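PEPTIDE N-myristoyltransferase (Saccharomyces cerevisiae, PDB 1IIC) catalyses the transfer of myristate from myristoyl-CoA to the N-terminal glycine of protein and peptide substrates. Local coordinates at residues Asp235-Phe240 / Phe256-Phe261; His263-Glu268 / Ile278-Val283. One frame throughout, in Å; residues are numbered along the deposited sequence.

Along the chain, helix 236-247 comes first, strand 252-254 follows, and helix 258-265 then returns to it in contact 1, closing a loop of 15 residues. Contact 2 opens only after contact 1 has closed: the end of the same helix meets strand 278-284 across a connection of nine residues without helix or strand. The two contacts therefore stand in series, neither nested nor crossed, with centres about 11 Å apart, and helix 258-265 serves both. They touch directly where Val239 CG2 lies 3.5 Å from Val282 CG2. Together they tie a pair of helices to strands 278-284 and 290-303 of the mixed sheet.

Contact 1. Residues Asp235-Phe240 / Phe256-Phe261; sequences DIDQVF and FTKEEF
Phe240 carries CG anti to the backbone N (chi1 -179°), and Phe261 does the same, so the two rings leave their helices and slide past each other in opposite directions. The rings pair offset edge-to-face, centroids 5.5 Å apart and planes at 78°, with the Phe240 edge presented to the Phe261 face. Phe240 CD1 makes the close approach, 3.6 Å from Phe261 CG. Lys258 has CG beside its backbone N and an extended chain beyond, a course that runs over a face of the Phe240 ring. Lys258 CG sits 3.5 Å from the centroid of the Phe240 ring in a CH-pi contact, only 20° off the normal. The chain then continues to the carboxylate of Asp237, meeting that side chain at about a right angle, and Lys258 NZ pairs with Asp237 OD1 in a salt bridge whose modelled length is doubtfully short. At the far rim, Phe240 CZ lies 3.6 Å from Phe256 O, which is near the ring plane. With an alanine here instead of Phe240, the Lys258 methylenes would probably lose the ring they lie on, and a gap would be likely beside the Phe261 face. Deeper in, Val239 CG1 rests 3.7 Å from Phe261 CZ, and Ile236 CD1 reaches the edge of the same ring. Phe243 and Phe265 also meet Phe261, so that its ring belongs to an aromatic cluster, while strand 290-303 receives Val239. The salt bridge, in contrast, joins two exposed residues. Thr257 starts the second helix: Thr257 OG1 accepts from Glu260 N at 3.0 Å, nearly straight, and a weak return bond runs from Thr257 N to Glu260 OE2. This capping box begins a helix packed through aromatic residues against helix 236-247, within the C-terminal domain of N-myristoyltransferase.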
loop_
_atom_site.group_PDB
_atom_site.type_symbol
_atom_site.label_atom_id
_atom_site.label_comp_id
_atom_site.label_asym_id
_atom_site.label_seq_id
_atom_site.Cartn_x
_atom_site.Cartn_y
_atom_site.Cartn_z
ATOM N N ASP A 235 -13.107 6.621 19.642
ATOM C CA ASP A 235 -13.236 7.473 18.462
ATOM C C ASP A 235 -13.778 6.786 17.212
ATOM O O ASP A 235 -14.267 7.447 16.297
ATOM C CB ASP A 235 -11.869 8.054 18.098
ATOM C CG ASP A 235 -11.215 8.796 19.241
ATOM O OD1 ASP A 235 -9.975 8.702 19.347
ATOM O OD2 ASP A 235 -11.913 9.484 20.022
ATOM N N ILE A 236 -13.679 5.463 17.161
ATOM C CA ILE A 236 -14.103 4.717 15.976
ATOM C C ILE A 236 -15.383 5.126 15.240
ATOM O O ILE A 236 -15.340 5.347 14.018
ATOM C CB ILE A 236 -14.165 3.208 16.266
ATOM C CG1 ILE A 236 -12.777 2.704 16.679
ATOM C CG2 ILE A 236 -14.625 2.463 15.021
ATOM C CD1 ILE A 236 -11.668 2.924 15.614
ATOM N N ASP A 237 -16.514 5.230 15.938
ATOM C CA ASP A 237 -17.740 5.604 15.241
ATOM C C ASP A 237 -17.594 6.920 14.468
ATOM O O ASP A 237 -17.917 6.974 13.289
ATOM C CB ASP A 237 -18.936 5.686 16.202
ATOM C CG ASP A 237 -19.407 4.311 16.673
ATOM O OD1 ASP A 237 -19.342 3.340 15.886
ATOM O OD2 ASP A 237 -19.853 4.204 17.830
ATOM N N GLN A 238 -17.105 7.974 15.119
ATOM C CA GLN A 238 -16.929 9.259 14.438
ATOM C C GLN A 238 -15.893 9.227 13.320
ATOM O O GLN A 238 -16.157 9.681 12.210
ATOM C CB GLN A 238 -16.493 10.353 15.416
ATOM C CG GLN A 238 -17.612 11.046 16.153
ATOM C CD GLN A 238 -17.154 12.351 16.757
ATOM O OE1 GLN A 238 -16.977 13.354 16.052
ATOM N NE2 GLN A 238 -16.935 12.346 18.064
ATOM N N VAL A 239 -14.708 8.709 13.622
ATOM C CA VAL A 239 -13.638 8.668 12.629
ATOM C C VAL A 239 -14.051 7.883 11.405
ATOM O O VAL A 239 -13.770 8.285 10.281
ATOM C CB VAL A 239 -12.343 8.053 13.218
ATOM C CG1 VAL A 239 -11.248 8.013 12.160
ATOM C CG2 VAL A 239 -11.888 8.877 14.412
ATOM N N PHE A 240 -14.739 6.771 11.632
ATOM C CA PHE A 240 -15.185 5.910 10.551
ATOM C C PHE A 240 -16.110 6.620 9.581
ATOM O O PHE A 240 -15.979 6.466 8.368
ATOM C CB PHE A 240 -15.897 4.688 11.124
ATOM C CG PHE A 240 -16.380 3.717 10.081
ATOM C CD1 PHE A 240 -15.478 2.924 9.375
ATOM C CD2 PHE A 240 -17.741 3.583 9.816
ATOM C CE1 PHE A 240 -15.922 2.008 8.424
ATOM C CE2 PHE A 240 -18.196 2.670 8.866
ATOM C CZ PHE A 240 -17.278 1.879 8.168
ATOM N N PHE A 256 -14.511 -0.244 3.813
ATOM C CA PHE A 256 -14.320 -0.892 5.097
ATOM C C PHE A 256 -15.627 -1.087 5.844
ATOM O O PHE A 256 -16.636 -0.456 5.534
ATOM C CB PHE A 256 -13.408 -0.056 6.002
ATOM C CG PHE A 256 -12.000 0.114 5.494
ATOM C CD1 PHE A 256 -11.719 0.984 4.444
ATOM C CD2 PHE A 256 -10.943 -0.536 6.123
ATOM C CE1 PHE A 256 -10.407 1.213 4.038
ATOM C CE2 PHE A 256 -9.632 -0.316 5.724
ATOM C CZ PHE A 256 -9.364 0.568 4.675
ATOM N N THR A 257 -15.592 -1.983 6.822
ATOM C CA THR A 257 -16.721 -2.225 7.710
ATOM C C THR A 257 -16.097 -1.619 8.957
ATOM O O THR A 257 -14.875 -1.447 8.992
ATOM C CB THR A 257 -16.968 -3.725 7.953
ATOM O OG1 THR A 257 -15.770 -4.329 8.445
ATOM C CG2 THR A 257 -17.403 -4.419 6.668
ATOM N N LYS A 258 -16.886 -1.271 9.967
ATOM C CA LYS A 258 -16.282 -0.678 11.155
ATOM C C LYS A 258 -15.250 -1.614 11.761
ATOM O O LYS A 258 -14.226 -1.174 12.293
ATOM C CB LYS A 258 -17.348 -0.325 12.202
ATOM C CG LYS A 258 -17.961 1.053 11.985
ATOM C CD LYS A 258 -18.878 1.485 13.126
ATOM C CE LYS A 258 -19.494 2.849 12.820
ATOM N NZ LYS A 258 -20.603 3.202 13.743
ATOM N N GLU A 259 -15.522 -2.908 11.667
ATOM C CA GLU A 259 -14.626 -3.914 12.210
ATOM C C GLU A 259 -13.279 -3.877 11.493
ATOM O O GLU A 259 -12.235 -3.778 12.129
ATOM C CB GLU A 259 -15.273 -5.292 12.077
ATOM C CG GLU A 259 -14.416 -6.432 12.553
ATOM C CD GLU A 259 -15.138 -7.757 12.437
ATOM O OE1 GLU A 259 -15.837 -7.958 11.415
ATOM O OE2 GLU A 259 -15.002 -8.592 13.357
ATOM N N GLU A 260 -13.309 -3.952 10.167
ATOM C CA GLU A 260 -12.078 -3.907 9.381
ATOM C C GLU A 260 -11.348 -2.611 9.677
ATOM O O GLU A 260 -10.148 -2.605 9.908
ATOM C CB GLU A 260 -12.392 -3.979 7.886
ATOM C CG GLU A 260 -12.998 -5.300 7.478
ATOM C CD GLU A 260 -13.501 -5.309 6.048
ATOM O OE1 GLU A 260 -13.808 -6.408 5.538
ATOM O OE2 GLU A 260 -13.598 -4.227 5.439
ATOM N N PHE A 261 -12.094 -1.513 9.688
ATOM C CA PHE A 261 -11.512 -0.205 9.945
ATOM C C PHE A 261 -10.769 -0.171 11.265
ATOM O O PHE A 261 -9.632 0.300 11.339
ATOM C CB PHE A 261 -12.592 0.874 9.958
ATOM C CG PHE A 261 -12.043 2.268 10.064
ATOM C CD1 PHE A 261 -11.743 3.002 8.917
ATOM C CD2 PHE A 261 -11.769 2.827 11.309
ATOM C CE1 PHE A 261 -11.171 4.276 9.013
ATOM C CE2 PHE A 261 -11.197 4.098 11.412
ATOM C CZ PHE A 261 -10.897 4.821 10.264
#

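Contact 2. Residues His263-Glu268 / Ile278-Val283; sequences HNFIGE and IFSYVV
Asn264 meets Ile278 through its backbone: Asn264 O lies 3.4 Å from Ile278 CG1, and Trp89 NE1 donates a hydrogen bond to this same oxygen. The Asn264 CB points away from the strand, and OD1 bonds to Tyr318 OH. At Phe265, the last residue of the helix, the carbonyl O takes a hydrogen bond from Ser280 OG of 2.9 Å. The hydroxyl approaches in the carbonyl plane on a lone pair, with a C=O...OG angle of 120°. Ser280 OG is anti to its own carbonyl carbon (chi1 -62°), which turns it to the helix end; it also sits 3.5 Å from Phe265 CB and near the plane of the phenyl ring, at its edge. Phe293 completes the setting with an edge-to-face pairing to Phe265, and Ser295 touches both Phe265 and Ser280. Ile266 leaves helical geometry; its CB points away from the strand, and Leu231 is one neighbour of the side chain. Next, Gly267 passes close to Ile278: Gly267 N is 3.2 Å and Gly267 CA 3.4 Å from Ile278 CG2, and the backbone comes this near with no CB of Gly267 between it and that methyl. Ile278 thus works with two branches, CG1 against the carbonyls of the last helical turn and CG2 against the departing chain. The chemistry is that of a helix terminus seated on a strand: one serine hydroxyl satisfies a carbonyl at the helix end, in a buried setting, while a branched aliphatic side chain packs against the backbone before and after that end.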
loop_
_atom_site.group_PDB
_atom_site.type_symbol
_atom_site.label_atom_id
_atom_site.label_comp_id
_atom_site.label_asym_id
_atom_site.label_seq_id
_atom_site.Cartn_x
_atom_site.Cartn_y
_atom_site.Cartn_z
ATOM N N HIS A 263 -9.632 -2.741 13.081
ATOM C CA HIS A 263 -8.479 -3.634 13.078
ATOM C C HIS A 263 -7.305 -2.992 12.335
ATOM O O HIS A 263 -6.144 -3.114 12.733
ATOM C CB HIS A 263 -8.813 -4.955 12.389
ATOM C CG HIS A 263 -7.602 -5.786 12.096
ATOM N ND1 HIS A 263 -6.993 -6.576 13.047
ATOM C CD2 HIS A 263 -6.819 -5.852 10.993
ATOM C CE1 HIS A 263 -5.883 -7.091 12.545
ATOM N NE2 HIS A 263 -5.755 -6.665 11.301
ATOM N N ASN A 264 -7.626 -2.296 11.256
ATOM C CA ASN A 264 -6.611 -1.679 10.418
ATOM C C ASN A 264 -5.957 -0.421 10.979
ATOM O O ASN A 264 -4.808 -0.122 10.654
ATOM C CB ASN A 264 -7.217 -1.369 9.053
ATOM C CG ASN A 264 -6.196 -1.410 7.945
ATOM O OD1 ASN A 264 -6.223 -0.585 7.034
ATOM N ND2 ASN A 264 -5.291 -2.378 8.006
ATOM N N PHE A 265 -6.659 0.313 11.833
ATOM C CA PHE A 265 -6.082 1.546 12.338
ATOM C C PHE A 265 -5.656 1.590 13.798
ATOM O O PHE A 265 -4.937 2.499 14.209
ATOM C CB PHE A 265 -7.010 2.703 11.970
ATOM C CG PHE A 265 -7.155 2.879 10.482
ATOM C CD1 PHE A 265 -8.318 2.506 9.826
ATOM C CD2 PHE A 265 -6.077 3.342 9.723
ATOM C CE1 PHE A 265 -8.408 2.586 8.442
ATOM C CE2 PHE A 265 -6.160 3.422 8.336
ATOM C CZ PHE A 265 -7.324 3.044 7.695
ATOM N N ILE A 266 -6.079 0.611 14.586
ATOM C CA ILE A 266 -5.644 0.557 15.973
ATOM C C ILE A 266 -4.849 -0.741 16.086
ATOM O O ILE A 266 -5.409 -1.829 16.116
ATOM C CB ILE A 266 -6.841 0.569 16.955
ATOM C CG1 ILE A 266 -7.594 1.894 16.804
ATOM C CG2 ILE A 266 -6.341 0.393 18.407
ATOM C CD1 ILE A 266 -8.841 2.011 17.660
ATOM N N GLY A 267 -3.531 -0.606 16.117
ATOM C CA GLY A 267 -2.669 -1.766 16.182
ATOM C C GLY A 267 -2.721 -2.581 17.459
ATOM O O GLY A 267 -3.488 -2.295 18.381
ATOM N N GLU A 268 -1.887 -3.612 17.488
ATOM C CA GLU A 268 -1.779 -4.510 18.623
ATOM C C GLU A 268 -1.293 -3.705 19.823
ATOM O O GLU A 268 -0.332 -2.946 19.726
ATOM C CB GLU A 268 -0.785 -5.634 18.294
ATOM C CG GLU A 268 -1.173 -6.465 17.060
ATOM C CD GLU A 268 -0.004 -7.247 16.436
ATOM O OE1 GLU A 268 0.803 -6.660 15.663
ATOM O OE2 GLU A 268 0.105 -8.460 16.721
ATOM N N ILE A 278 1.186 0.228 12.849
ATOM C CA ILE A 278 0.258 1.270 12.425
ATOM C C ILE A 278 0.234 2.434 13.423
ATOM O O ILE A 278 0.217 2.221 14.637
ATOM C CB ILE A 278 -1.167 0.688 12.253
ATOM C CG1 ILE A 278 -2.092 1.724 11.605
ATOM C CG2 ILE A 278 -1.720 0.260 13.609
ATOM C CD1 ILE A 278 -1.664 2.176 10.219
ATOM N N PHE A 279 0.258 3.657 12.892
ATOM C CA PHE A 279 0.252 4.882 13.689
ATOM C C PHE A 279 -0.913 5.769 13.228
ATOM O O PHE A 279 -0.812 6.446 12.207
ATOM C CB PHE A 279 1.563 5.659 13.497
ATOM C CG PHE A 279 2.798 4.941 13.993
ATOM C CD1 PHE A 279 3.278 3.804 13.347
ATOM C CD2 PHE A 279 3.501 5.423 15.097
ATOM C CE1 PHE A 279 4.447 3.152 13.792
ATOM C CE2 PHE A 279 4.665 4.781 15.550
ATOM C CZ PHE A 279 5.138 3.643 14.893
ATOM N N SER A 280 -2.011 5.778 13.977
ATOM C CA SER A 280 -3.172 6.581 13.596
ATOM C C SER A 280 -3.451 7.731 14.567
ATOM O O SER A 280 -3.397 7.557 15.790
ATOM C CB SER A 280 -4.403 5.692 13.486
ATOM O OG SER A 280 -4.231 4.719 12.467
ATOM N N TYR A 281 -3.758 8.897 14.001
ATOM C CA TYR A 281 -4.035 10.103 14.777
ATOM C C TYR A 281 -5.345 10.755 14.394
ATOM O O TYR A 281 -5.849 10.588 13.289
ATOM C CB TYR A 281 -2.887 11.101 14.612
ATOM C CG TYR A 281 -1.575 10.466 14.956
ATOM C CD1 TYR A 281 -0.930 9.641 14.039
ATOM C CD2 TYR A 281 -1.043 10.572 16.243
ATOM C CE1 TYR A 281 0.204 8.926 14.391
ATOM C CE2 TYR A 281 0.097 9.854 16.608
ATOM C CZ TYR A 281 0.710 9.028 15.669
ATOM O OH TYR A 281 1.810 8.280 16.010
ATOM N N VAL A 282 -5.878 11.521 15.331
ATOM C CA VAL A 282 -7.142 12.200 15.148
ATOM C C VAL A 282 -7.030 13.609 15.719
ATOM O O VAL A 282 -6.142 13.892 16.519
ATOM C CB VAL A 282 -8.260 11.422 15.894
ATOM C CG1 VAL A 282 -9.407 12.336 16.230
ATOM C CG2 VAL A 282 -8.745 10.256 15.043
ATOM N N VAL A 283 -7.908 14.497 15.272
ATOM C CA VAL A 283 -7.946 15.853 15.797
ATOM C C VAL A 283 -9.348 16.007 16.372
ATOM O O VAL A 283 -10.339 15.821 15.665
ATOM C CB VAL A 283 -7.718 16.926 14.709
ATOM C CG1 VAL A 283 -7.922 18.313 15.310
ATOM C CG2 VAL A 283 -6.303 16.820 14.139
#